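Local coordinates for protein carboxylesterase SOBER1 (Arabidopsis thaliana, PDB 6AVX) that acts as a short-chain carboxylesterase and phospholipase A2 of the alpha/beta hydrolase superfamily and suppresses the plant hypersensitive response to the bacterial effector AvrBsT, at residues A[46-49]-A[55-58]; A[12-17]-A[49-54]; A[73-78]-A[138-143]; A[39-44]-A[86-91]. The protein carries 1 engineered substitution. One frame throughout, in Å; residues are numbered along the deposited sequence.

Interaction 1 of 4, residues A[46-49]-A[55-58]; sequences NPVT and VMRS
The side-chain amide of Asn-46 meets Ser-58 edge-on: ND2 of Asn-46 donates to Ser-58 O at 2.8 Å, with the acceptor almost in the amide plane and the donor in the carbonyl plane. The bond is bent at the hydrogen (143°), yet it fixes the rotation of the amide. On the next residue along, CG2 of Val-55 lies alongside Pro-47, 4.0 Å from Pro-47 N. Behind these groups runs a two-stranded antiparallel hairpin, strands 45-48 and 54-57, strongly splayed at 110° between the short segments. Asn-46 and Met-56 form its hydrogen-bonded pair, with Asn-46 N to Met-56 O at 3.0 Å and Met-56 N to Asn-46 O at 3.1 Å. Proline suits the neighbouring position because Pro-47 and Val-55 are a non-hydrogen-bonded pair, where a missing N-H costs no cross-strand bond. Val-48 holds CG1 anti to its backbone N (chi1 179°); CG2 then lies beside that N and touches Met-56 CG and Ser-58 CB, each 3.6 Å from the methyl. A water donates to Pro-47 O at 3.0 Å and also bonds Ser-58 OG, a hydroxyl that has a second partner in NE2 of Gln-109, the residue after the probable nucleophile Ser-108.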
loop_
_atom_site.group_PDB
_atom_site.type_symbol
_atom_site.label_atom_id
_atom_site.label_comp_id
_atom_site.label_asym_id
_atom_site.label_seq_id
_atom_site.Cartn_x
_atom_site.Cartn_y
_atom_site.Cartn_z
ATOM N N ASN A 46 -13.781 -9.000 9.310
ATOM C CA ASN A 46 -14.058 -8.002 10.328
ATOM C C ASN A 46 -15.337 -7.264 9.961
ATOM O O ASN A 46 -15.665 -7.130 8.772
ATOM C CB ASN A 46 -12.933 -6.958 10.399
ATOM C CG ASN A 46 -11.641 -7.516 10.918
ATOM O OD1 ASN A 46 -11.550 -7.956 12.063
ATOM N ND2 ASN A 46 -10.610 -7.488 10.101
ATOM N N PRO A 47 -16.071 -6.743 10.947
ATOM C CA PRO A 47 -17.159 -5.814 10.623
ATOM C C PRO A 47 -16.597 -4.530 10.034
ATOM O O PRO A 47 -15.498 -4.079 10.376
ATOM C CB PRO A 47 -17.824 -5.543 11.978
ATOM C CG PRO A 47 -17.197 -6.488 12.930
ATOM C CD PRO A 47 -15.879 -6.872 12.398
ATOM N N VAL A 48 -17.349 -3.943 9.111
ATOM C CA VAL A 48 -16.910 -2.738 8.413
ATOM C C VAL A 48 -17.977 -1.657 8.558
ATOM O O VAL A 48 -19.115 -1.820 8.090
ATOM C CB VAL A 48 -16.587 -3.009 6.938
ATOM C CG1 VAL A 48 -16.152 -1.736 6.243
ATOM C CG2 VAL A 48 -15.514 -4.074 6.831
ATOM N N THR A 49 -17.593 -0.544 9.179
ATOM C CA THR A 49 -18.545 0.506 9.518
ATOM C C THR A 49 -19.205 1.118 8.282
ATOM O O THR A 49 -20.415 1.372 8.281
ATOM C CB THR A 49 -17.832 1.550 10.373
ATOM O OG1 THR A 49 -17.447 0.956 11.620
ATOM C CG2 THR A 49 -18.707 2.751 10.639
ATOM N N VAL A 55 -19.841 -7.998 7.871
ATOM C CA VAL A 55 -18.549 -8.651 7.994
ATOM C C VAL A 55 -18.038 -9.039 6.613
ATOM O O VAL A 55 -18.773 -9.582 5.780
ATOM C CB VAL A 55 -18.671 -9.874 8.921
ATOM C CG1 VAL A 55 -17.416 -10.741 8.860
ATOM C CG2 VAL A 55 -18.973 -9.424 10.355
ATOM N N MET A 56 -16.759 -8.775 6.373
ATOM C CA MET A 56 -16.105 -9.097 5.113
ATOM C C MET A 56 -14.610 -9.040 5.366
ATOM O O MET A 56 -14.166 -8.546 6.400
ATOM C CB MET A 56 -16.528 -8.100 4.028
ATOM C CG MET A 56 -16.222 -6.647 4.380
ATOM S SD MET A 56 -17.122 -5.474 3.354
ATOM C CE MET A 56 -18.812 -5.808 3.870
ATOM N N ARG A 57 -13.831 -9.530 4.419
ATOM C CA ARG A 57 -12.389 -9.402 4.570
ATOM C C ARG A 57 -12.039 -7.925 4.539
ATOM O O ARG A 57 -12.438 -7.196 3.621
ATOM C CB ARG A 57 -11.655 -10.136 3.461
ATOM C CG ARG A 57 -11.800 -11.631 3.515
ATOM C CD ARG A 57 -10.664 -12.316 2.745
ATOM N NE ARG A 57 -10.822 -13.772 2.722
ATOM C CZ ARG A 57 -10.515 -14.578 3.724
ATOM N NH1 ARG A 57 -10.737 -15.881 3.611
ATOM N NH2 ARG A 57 -9.972 -14.123 4.834
ATOM N N SER A 58 -11.309 -7.465 5.544
ATOM C CA SER A 58 -11.011 -6.047 5.685
ATOM C C SER A 58 -9.769 -5.896 6.543
ATOM O O SER A 58 -9.708 -6.428 7.654
ATOM C CB SER A 58 -12.179 -5.348 6.363
ATOM O OG SER A 58 -11.862 -3.991 6.574
HETATM O O HOH W 1 -12.769 -3.648 9.186
#

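Interaction 2 of 4, residues A[12-17]-A[49-54]; sequences HGLGDS and TCNNGA
Leu-14 reaches Cys-50 and Asn-51 because its chain is stretched: chi1 of 176° sets CG opposite the backbone N, and the second torsion makes CD2 continue that straight line. On the other side, SG of Cys-50 sits between its own backbone N and carbonyl carbon (chi1 66°), while CG of Asn-51 lies beside its backbone N. The leucine and asparagine chains come from opposite directions, and CD2 of Leu-14 ends 4.0 Å from Asn-51 ND2 and 4.2 Å from Cys-50 SG. Neither pair is hydrogen-bonded; a methyl of the branched leucine, a weakly polar thiol and the amide meet by van der Waals contact over a small area. Leu-14 belongs to the HGLGD loop after strand 7-11, near the probable catalytic Ser-108; in related esterases this loop lends backbone to the oxyanion hole, and it probably does so here. A type II turn from Gly-13 to Asp-16 shapes it, with Gly-15 at the positive-phi corner that glycine adopts easily. Gly-13 O is gripped twice, from opposite faces of its plane, by His-12 ND1 at 2.7 Å and by Asp-16 N at 3.1 Å. That first bond lies in the imidazole plane and steadies the ring, whose NE2 has a further partner in Ala-43 N. The loop 49-54 is the hairpin's connection: Asn-52 and Gly-53 take the left-handed backbone angles of a type I' turn, closed by Ala-54 N donating to Asn-51 O at 3.1 Å.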
loop_
_atom_site.group_PDB
_atom_site.type_symbol
_atom_site.label_atom_id
_atom_site.label_comp_id
_atom_site.label_asym_id
_atom_site.label_seq_id
_atom_site.Cartn_x
_atom_site.Cartn_y
_atom_site.Cartn_z
ATOM N N HIS A 12 -4.571 -6.710 -0.823
ATOM C CA HIS A 12 -5.828 -6.500 -1.520
ATOM C C HIS A 12 -6.655 -5.391 -0.864
ATOM O O HIS A 12 -6.391 -4.941 0.250
ATOM C CB HIS A 12 -6.623 -7.814 -1.559
ATOM C CG HIS A 12 -7.096 -8.288 -0.214
ATOM N ND1 HIS A 12 -8.156 -7.708 0.449
ATOM C CD2 HIS A 12 -6.651 -9.281 0.591
ATOM C CE1 HIS A 12 -8.337 -8.330 1.610
ATOM N NE2 HIS A 12 -7.442 -9.291 1.717
ATOM N N GLY A 13 -7.710 -4.979 -1.572
ATOM C CA GLY A 13 -8.639 -3.974 -1.091
ATOM C C GLY A 13 -9.811 -4.546 -0.305
ATOM O O GLY A 13 -9.954 -5.754 -0.101
ATOM N N LEU A 14 -10.671 -3.640 0.143
ATOM C CA LEU A 14 -11.755 -4.001 1.039
ATOM C C LEU A 14 -12.671 -5.040 0.409
ATOM O O LEU A 14 -13.176 -4.851 -0.703
ATOM C CB LEU A 14 -12.562 -2.743 1.338
ATOM C CG LEU A 14 -13.811 -2.907 2.194
ATOM C CD1 LEU A 14 -13.405 -3.395 3.565
ATOM C CD2 LEU A 14 -14.585 -1.583 2.249
ATOM N N GLY A 15 -12.911 -6.127 1.136
ATOM C CA GLY A 15 -13.801 -7.192 0.728
ATOM C C GLY A 15 -13.162 -8.267 -0.118
ATOM O O GLY A 15 -13.758 -9.336 -0.298
ATOM N N ASP A 16 -11.982 -8.010 -0.658
ATOM C CA ASP A 16 -11.345 -8.885 -1.636
ATOM C C ASP A 16 -10.520 -9.936 -0.889
ATOM O O ASP A 16 -10.614 -10.063 0.331
ATOM C CB ASP A 16 -10.527 -7.999 -2.581
ATOM C CG ASP A 16 -10.307 -8.585 -3.959
ATOM O OD1 ASP A 16 -10.689 -9.729 -4.242
ATOM O OD2 ASP A 16 -9.703 -7.864 -4.771
ATOM N N SER A 17 -9.672 -10.688 -1.600
ATOM C CA SER A 17 -8.847 -11.720 -0.974
ATOM C C SER A 17 -7.516 -11.809 -1.705
ATOM O O SER A 17 -7.349 -11.290 -2.816
ATOM C CB SER A 17 -9.534 -13.080 -0.997
ATOM O OG SER A 17 -9.562 -13.594 -2.315
ATOM N N THR A 49 -17.593 -0.544 9.179
ATOM C CA THR A 49 -18.545 0.506 9.518
ATOM C C THR A 49 -19.205 1.118 8.282
ATOM O O THR A 49 -20.415 1.372 8.281
ATOM C CB THR A 49 -17.832 1.550 10.373
ATOM O OG1 THR A 49 -17.447 0.956 11.620
ATOM C CG2 THR A 49 -18.707 2.751 10.639
ATOM N N CYS A 50 -18.453 1.348 7.208
ATOM C CA CYS A 50 -19.065 1.963 6.034
ATOM C C CYS A 50 -20.084 1.038 5.387
ATOM O O CYS A 50 -20.910 1.505 4.589
ATOM C CB CYS A 50 -18.001 2.411 5.028
ATOM S SG CYS A 50 -17.055 1.092 4.263
ATOM N N ASN A 51 -20.051 -0.255 5.708
ATOM C CA ASN A 51 -21.016 -1.231 5.226
ATOM C C ASN A 51 -21.973 -1.644 6.337
ATOM O O ASN A 51 -22.457 -2.780 6.377
ATOM C CB ASN A 51 -20.300 -2.425 4.601
ATOM C CG ASN A 51 -19.669 -2.067 3.279
ATOM O OD1 ASN A 51 -20.282 -1.372 2.468
ATOM N ND2 ASN A 51 -18.428 -2.488 3.063
ATOM N N ASN A 52 -22.227 -0.719 7.259
ATOM C CA ASN A 52 -23.214 -0.895 8.323
ATOM C C ASN A 52 -22.900 -2.092 9.201
ATOM O O ASN A 52 -23.801 -2.763 9.712
ATOM C CB ASN A 52 -24.633 -0.933 7.767
ATOM C CG ASN A 52 -24.988 0.364 7.074
ATOM O OD1 ASN A 52 -24.566 1.436 7.511
ATOM N ND2 ASN A 52 -25.716 0.278 5.983
ATOM N N GLY A 53 -21.613 -2.342 9.419
ATOM C CA GLY A 53 -21.200 -3.410 10.290
ATOM C C GLY A 53 -21.181 -4.771 9.653
ATOM O O GLY A 53 -20.874 -5.747 10.346
ATOM N N ALA A 54 -21.475 -4.881 8.360
ATOM C CA ALA A 54 -21.390 -6.165 7.687
ATOM C C ALA A 54 -19.959 -6.691 7.724
ATOM O O ALA A 54 -18.992 -5.930 7.611
ATOM C CB ALA A 54 -21.859 -6.032 6.238
#

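Interaction 3 of 4, residues A[73-78]-A[138-143]; sequences IDESSV and TSSIIS
Glu-75, in the first turn of helix 75-94, stretches toward Ser-140 and Ile-141 and so ties one helix of the alpha/beta-hydrolase fold to the 3-10 segment that follows strand 127-131. Its CB already points at the other segment. With CG opposite the backbone N (chi1 -168°) and the next torsion extended too, CB and CG carry the carboxylate, CD with OE1 and OE2, outward across the gap. At the end, OE2 of Glu-75 comes 4.0 Å from Ile-141 CD1, so an apolar branch lies beside one carboxylate oxygen. The same OE2 is 3.9 Å from Ser-140 OG, too far for a direct bond, and a water fills the step: it donates to Glu-75 OE2 at 2.7 Å and is hydrogen-bonded to Ser-140 OG at 2.8 Å. Glutamate suits the place because it has the length for this span and a charged end that can hold the bridging water. Asp-74 is the N-cap before it, accepting a weak bond from Ser-77 N. Ile-73 adds a looser van der Waals approach, its CD1 lying 4.4 Å from the backbone Thr-138 N. On the facing segment Ile-141 is buried, while Ile-142 turns to helix 173-180 and packs on Phe-176. Threonine suits the start of that segment because its hydroxyl can fold back to make an ST turn, in which Ser-140 N donates to Thr-138 OG1 at 3.1 Å.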
loop_
_atom_site.group_PDB
_atom_site.type_symbol
_atom_site.label_atom_id
_atom_site.label_comp_id
_atom_site.label_asym_id
_atom_site.label_seq_id
_atom_site.Cartn_x
_atom_site.Cartn_y
_atom_site.Cartn_z
ATOM N N ILE A 73 -11.137 8.314 9.757
ATOM C CA ILE A 73 -10.309 7.103 9.705
ATOM C C ILE A 73 -10.196 6.507 11.114
ATOM O O ILE A 73 -11.026 6.819 11.974
ATOM C CB ILE A 73 -8.948 7.423 9.055
ATOM C CG1 ILE A 73 -8.342 8.670 9.709
ATOM C CG2 ILE A 73 -9.124 7.631 7.546
ATOM C CD1 ILE A 73 -7.011 9.097 9.143
ATOM N N ASP A 74 -9.191 5.647 11.384
ATOM C CA ASP A 74 -9.200 4.844 12.622
ATOM C C ASP A 74 -7.821 4.206 12.864
ATOM O O ASP A 74 -7.527 3.154 12.292
ATOM C CB ASP A 74 -10.282 3.782 12.508
ATOM C CG ASP A 74 -10.414 2.936 13.752
ATOM O OD1 ASP A 74 -9.538 2.996 14.635
ATOM O OD2 ASP A 74 -11.417 2.181 13.848
ATOM N N GLU A 75 -7.035 4.784 13.799
ATOM C CA GLU A 75 -5.597 4.475 13.929
ATOM C C GLU A 75 -5.309 3.136 14.619
ATOM O O GLU A 75 -4.422 2.389 14.184
ATOM C CB GLU A 75 -4.845 5.605 14.665
ATOM C CG GLU A 75 -3.309 5.467 14.556
ATOM C CD GLU A 75 -2.528 6.331 15.541
ATOM O OE1 GLU A 75 -2.390 5.924 16.716
ATOM O OE2 GLU A 75 -2.029 7.406 15.136
ATOM N N SER A 76 -5.978 2.835 15.733
ATOM C CA SER A 76 -5.753 1.552 16.388
ATOM C C SER A 76 -6.040 0.403 15.430
ATOM O O SER A 76 -5.362 -0.639 15.466
ATOM C CB SER A 76 -6.635 1.445 17.632
ATOM O OG SER A 76 -7.989 1.716 17.311
ATOM N N SER A 77 -7.064 0.570 14.583
ATOM C CA SER A 77 -7.410 -0.465 13.619
ATOM C C SER A 77 -6.316 -0.609 12.565
ATOM O O SER A 77 -5.866 -1.715 12.298
ATOM C CB SER A 77 -8.785 -0.194 13.021
ATOM O OG SER A 77 -9.209 -1.324 12.297
ATOM N N VAL A 78 -5.838 0.501 12.005
ATOM C CA VAL A 78 -4.714 0.449 11.072
ATOM C C VAL A 78 -3.496 -0.206 11.722
ATOM O O VAL A 78 -2.805 -0.994 11.091
ATOM C CB VAL A 78 -4.402 1.861 10.540
ATOM C CG1 VAL A 78 -3.217 1.833 9.576
ATOM C CG2 VAL A 78 -5.618 2.461 9.883
ATOM N N THR A 138 -3.257 10.530 11.043
ATOM C CA THR A 138 -2.962 11.953 11.085
ATOM C C THR A 138 -1.461 12.162 11.255
ATOM O O THR A 138 -0.685 11.218 11.448
ATOM C CB THR A 138 -3.672 12.653 12.247
ATOM O OG1 THR A 138 -3.025 12.290 13.470
ATOM C CG2 THR A 138 -5.165 12.300 12.319
ATOM N N SER A 139 -1.041 13.423 11.218
ATOM C CA SER A 139 0.361 13.743 11.413
ATOM C C SER A 139 0.859 13.418 12.822
ATOM O O SER A 139 2.069 13.433 13.036
ATOM C CB SER A 139 0.612 15.211 11.113
ATOM O OG SER A 139 -0.179 15.998 11.965
ATOM N N SER A 140 -0.018 13.095 13.771
ATOM C CA SER A 140 0.431 12.701 15.110
ATOM C C SER A 140 1.344 11.482 15.074
ATOM O O SER A 140 2.170 11.317 15.982
ATOM C CB SER A 140 -0.757 12.412 16.031
ATOM O OG SER A 140 -1.480 11.288 15.599
ATOM N N ILE A 141 1.247 10.643 14.040
ATOM C CA ILE A 141 2.057 9.434 13.970
ATOM C C ILE A 141 3.459 9.688 13.430
ATOM O O ILE A 141 4.327 8.820 13.567
ATOM C CB ILE A 141 1.347 8.383 13.091
ATOM C CG1 ILE A 141 1.972 6.999 13.234
ATOM C CG2 ILE A 141 1.419 8.745 11.630
ATOM C CD1 ILE A 141 1.768 6.391 14.548
ATOM N N ILE A 142 3.696 10.827 12.773
ATOM C CA ILE A 142 4.943 11.022 12.043
ATOM C C ILE A 142 6.149 10.896 12.963
ATOM O O ILE A 142 7.199 10.390 12.555
ATOM C CB ILE A 142 4.919 12.367 11.293
ATOM C CG1 ILE A 142 3.924 12.293 10.122
ATOM C CG2 ILE A 142 6.317 12.744 10.806
ATOM C CD1 ILE A 142 3.684 13.606 9.400
ATOM N N SER A 143 6.024 11.357 14.210
ATOM C CA SER A 143 7.118 11.269 15.163
ATOM C C SER A 143 7.546 9.833 15.423
ATOM O O SER A 143 8.626 9.621 15.994
ATOM C CB SER A 143 6.694 11.934 16.467
ATOM O OG SER A 143 5.524 11.348 16.989
HETATM O O HOH W 2 -0.554 8.959 16.766
#

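Interaction 4 of 4, residues A[39-44]-A[86-91]; sequences LFPSAP and HAIIDQ
Leu-39 and Ile-88 have the closest backbones of this contact, yet their CA atoms remain 9.4 Å apart, so the strand end and the helix are joined by side chains alone. Ile-88 supplies the whole helix side. Its CG2 methyl, opposite the backbone N, meets CD2 of Leu-39 at 3.7 Å, methyl against methyl. The other branch runs out through CG1 in an extended form (chi2 169°) and brings CD1 to 4.3 Å from Pro-41 CB. One beta-branched residue thus touches two partners with two separate arms, which is why isoleucine fits here. Leu-39 answers with its own outstretched chain: chi1 of -172° sends CG away from the backbone N and toward the helix. In the alpha/beta-hydrolase fold this is the packing of a helix, 75-94, on one side of the central parallel sheet near its outermost strand 37-39. Leu-39 and Pro-41 also lean on strand 7-11, through Leu-9, so the helix rests on the sheet edge and on the chain leaving it. Phe-40, between them, turns the other way and meets the ring of Trp-10. Proline gives the departing chain a rigid, compact apolar surface for CD1 of Ile-88. The helical turn that carries Ile-88 is spanned by Asp-90 N to His-86 O at 2.8 Å, and two residues before Ile-88 the imidazole NE2 of His-86 is hydrogen-bonded to Ser-117 O.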
loop_
_atom_site.group_PDB
_atom_site.type_symbol
_atom_site.label_atom_id
_atom_site.label_comp_id
_atom_site.label_asym_id
_atom_site.label_seq_id
_atom_site.Cartn_x
_atom_site.Cartn_y
_atom_site.Cartn_z
ATOM N N LEU A 39 3.740 -12.695 -2.363
ATOM C CA LEU A 39 2.821 -13.154 -1.337
ATOM C C LEU A 39 1.579 -12.285 -1.348
ATOM O O LEU A 39 1.672 -11.057 -1.326
ATOM C CB LEU A 39 3.489 -13.122 0.032
ATOM C CG LEU A 39 2.674 -13.765 1.139
ATOM C CD1 LEU A 39 2.532 -15.267 0.925
ATOM C CD2 LEU A 39 3.322 -13.489 2.478
ATOM N N PHE A 40 0.426 -12.936 -1.412
ATOM C CA PHE A 40 -0.874 -12.280 -1.464
ATOM C C PHE A 40 -1.680 -12.769 -0.265
ATOM O O PHE A 40 -2.477 -13.709 -0.392
ATOM C CB PHE A 40 -1.606 -12.636 -2.754
ATOM C CG PHE A 40 -1.014 -12.015 -4.000
ATOM C CD1 PHE A 40 -1.600 -10.916 -4.570
ATOM C CD2 PHE A 40 0.124 -12.549 -4.604
ATOM C CE1 PHE A 40 -1.071 -10.342 -5.710
ATOM C CE2 PHE A 40 0.638 -11.976 -5.760
ATOM C CZ PHE A 40 0.041 -10.882 -6.296
ATOM N N PRO A 41 -1.501 -12.161 0.909
ATOM C CA PRO A 41 -2.257 -12.577 2.100
ATOM C C PRO A 41 -3.712 -12.158 1.989
ATOM O O PRO A 41 -4.092 -11.351 1.132
ATOM C CB PRO A 41 -1.552 -11.841 3.243
ATOM C CG PRO A 41 -1.020 -10.610 2.589
ATOM C CD PRO A 41 -0.566 -11.075 1.223
ATOM N N SER A 42 -4.542 -12.683 2.900
ATOM C CA SER A 42 -5.955 -12.332 2.957
ATOM C C SER A 42 -6.282 -11.727 4.312
ATOM O O SER A 42 -5.914 -12.286 5.353
ATOM C CB SER A 42 -6.827 -13.556 2.731
ATOM O OG SER A 42 -6.708 -13.993 1.396
ATOM N N ALA A 43 -6.979 -10.607 4.298
ATOM C CA ALA A 43 -7.350 -9.943 5.527
ATOM C C ALA A 43 -8.359 -10.794 6.303
ATOM O O ALA A 43 -9.129 -11.558 5.717
ATOM C CB ALA A 43 -7.992 -8.587 5.232
ATOM N N PRO A 44 -8.424 -10.633 7.618
ATOM C CA PRO A 44 -9.456 -11.316 8.400
ATOM C C PRO A 44 -10.834 -10.789 8.078
ATOM O O PRO A 44 -11.013 -9.687 7.549
ATOM C CB PRO A 44 -9.102 -10.975 9.853
ATOM C CG PRO A 44 -7.689 -10.470 9.818
ATOM C CD PRO A 44 -7.579 -9.787 8.473
ATOM N N HIS A 86 3.930 -6.361 9.446
ATOM C CA HIS A 86 5.297 -6.368 9.950
ATOM C C HIS A 86 5.756 -7.768 10.322
ATOM O O HIS A 86 6.933 -8.089 10.159
ATOM C CB HIS A 86 5.431 -5.430 11.141
ATOM C CG HIS A 86 5.487 -3.984 10.753
ATOM N ND1 HIS A 86 5.805 -2.991 11.648
ATOM C CD2 HIS A 86 5.298 -3.373 9.561
ATOM C CE1 HIS A 86 5.820 -1.829 11.022
ATOM N NE2 HIS A 86 5.510 -2.032 9.756
ATOM N N ALA A 87 4.864 -8.609 10.856
ATOM C CA ALA A 87 5.246 -9.991 11.145
ATOM C C ALA A 87 5.674 -10.706 9.871
ATOM O O ALA A 87 6.657 -11.462 9.868
ATOM C CB ALA A 87 4.083 -10.720 11.826
ATOM N N ILE A 88 4.958 -10.470 8.770
ATOM C CA ILE A 88 5.307 -11.094 7.495
ATOM C C ILE A 88 6.673 -10.609 7.032
ATOM O O ILE A 88 7.531 -11.398 6.612
ATOM C CB ILE A 88 4.225 -10.795 6.444
ATOM C CG1 ILE A 88 2.903 -11.481 6.814
ATOM C CG2 ILE A 88 4.695 -11.216 5.041
ATOM C CD1 ILE A 88 1.716 -11.037 5.971
ATOM N N ILE A 89 6.889 -9.294 7.072
ATOM C CA ILE A 89 8.161 -8.734 6.625
ATOM C C ILE A 89 9.291 -9.231 7.514
ATOM O O ILE A 89 10.367 -9.608 7.025
ATOM C CB ILE A 89 8.105 -7.196 6.597
ATOM C CG1 ILE A 89 6.992 -6.686 5.666
ATOM C CG2 ILE A 89 9.454 -6.629 6.162
ATOM C CD1 ILE A 89 6.585 -5.259 5.949
ATOM N N ASP A 90 9.077 -9.202 8.834
ATOM C CA ASP A 90 10.081 -9.685 9.782
ATOM C C ASP A 90 10.521 -11.099 9.432
ATOM O O ASP A 90 11.717 -11.420 9.462
ATOM C CB ASP A 90 9.511 -9.717 11.202
ATOM C CG ASP A 90 9.389 -8.350 11.856
ATOM O OD1 ASP A 90 9.883 -7.338 11.335
ATOM O OD2 ASP A 90 8.798 -8.337 12.958
ATOM N N GLN A 91 9.564 -11.970 9.145
ATOM C CA GLN A 91 9.904 -13.366 8.879
ATOM C C GLN A 91 10.685 -13.508 7.577
ATOM O O GLN A 91 11.654 -14.279 7.505
ATOM C CB GLN A 91 8.635 -14.205 8.846
ATOM C CG GLN A 91 8.868 -15.684 8.539
ATOM C CD GLN A 91 9.653 -16.394 9.622
ATOM O OE1 GLN A 91 9.766 -15.908 10.750
ATOM N NE2 GLN A 91 10.201 -17.558 9.284
#

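How the interactions relate
Interactions 1 and 2 are neighbours, centres about 5 Å apart: the hairpin of strands 45-48 and 54-57 is interaction 1, and its connecting loop 49-54 supplies one side of interaction 2. Interaction 4 is centred about 18 Å from either, but its segment 39-44 leads into the hairpin, bonds it through Ser-58 N to Pro-44 O, and touches the loop 12-17. Interaction 3, centred 19 to 20 Å from the rest, touches none. Along the chain, interactions 1 and 2 close before 3 opens; interaction 4 opens before 1, closes after it, and alternates with 2 and 3. The 12-17 loop lies near the probable active site, with the hairpin packed against it; helix 75-94 meets segment 138-143 at its start and sheet-edge strand 37-39 farther along.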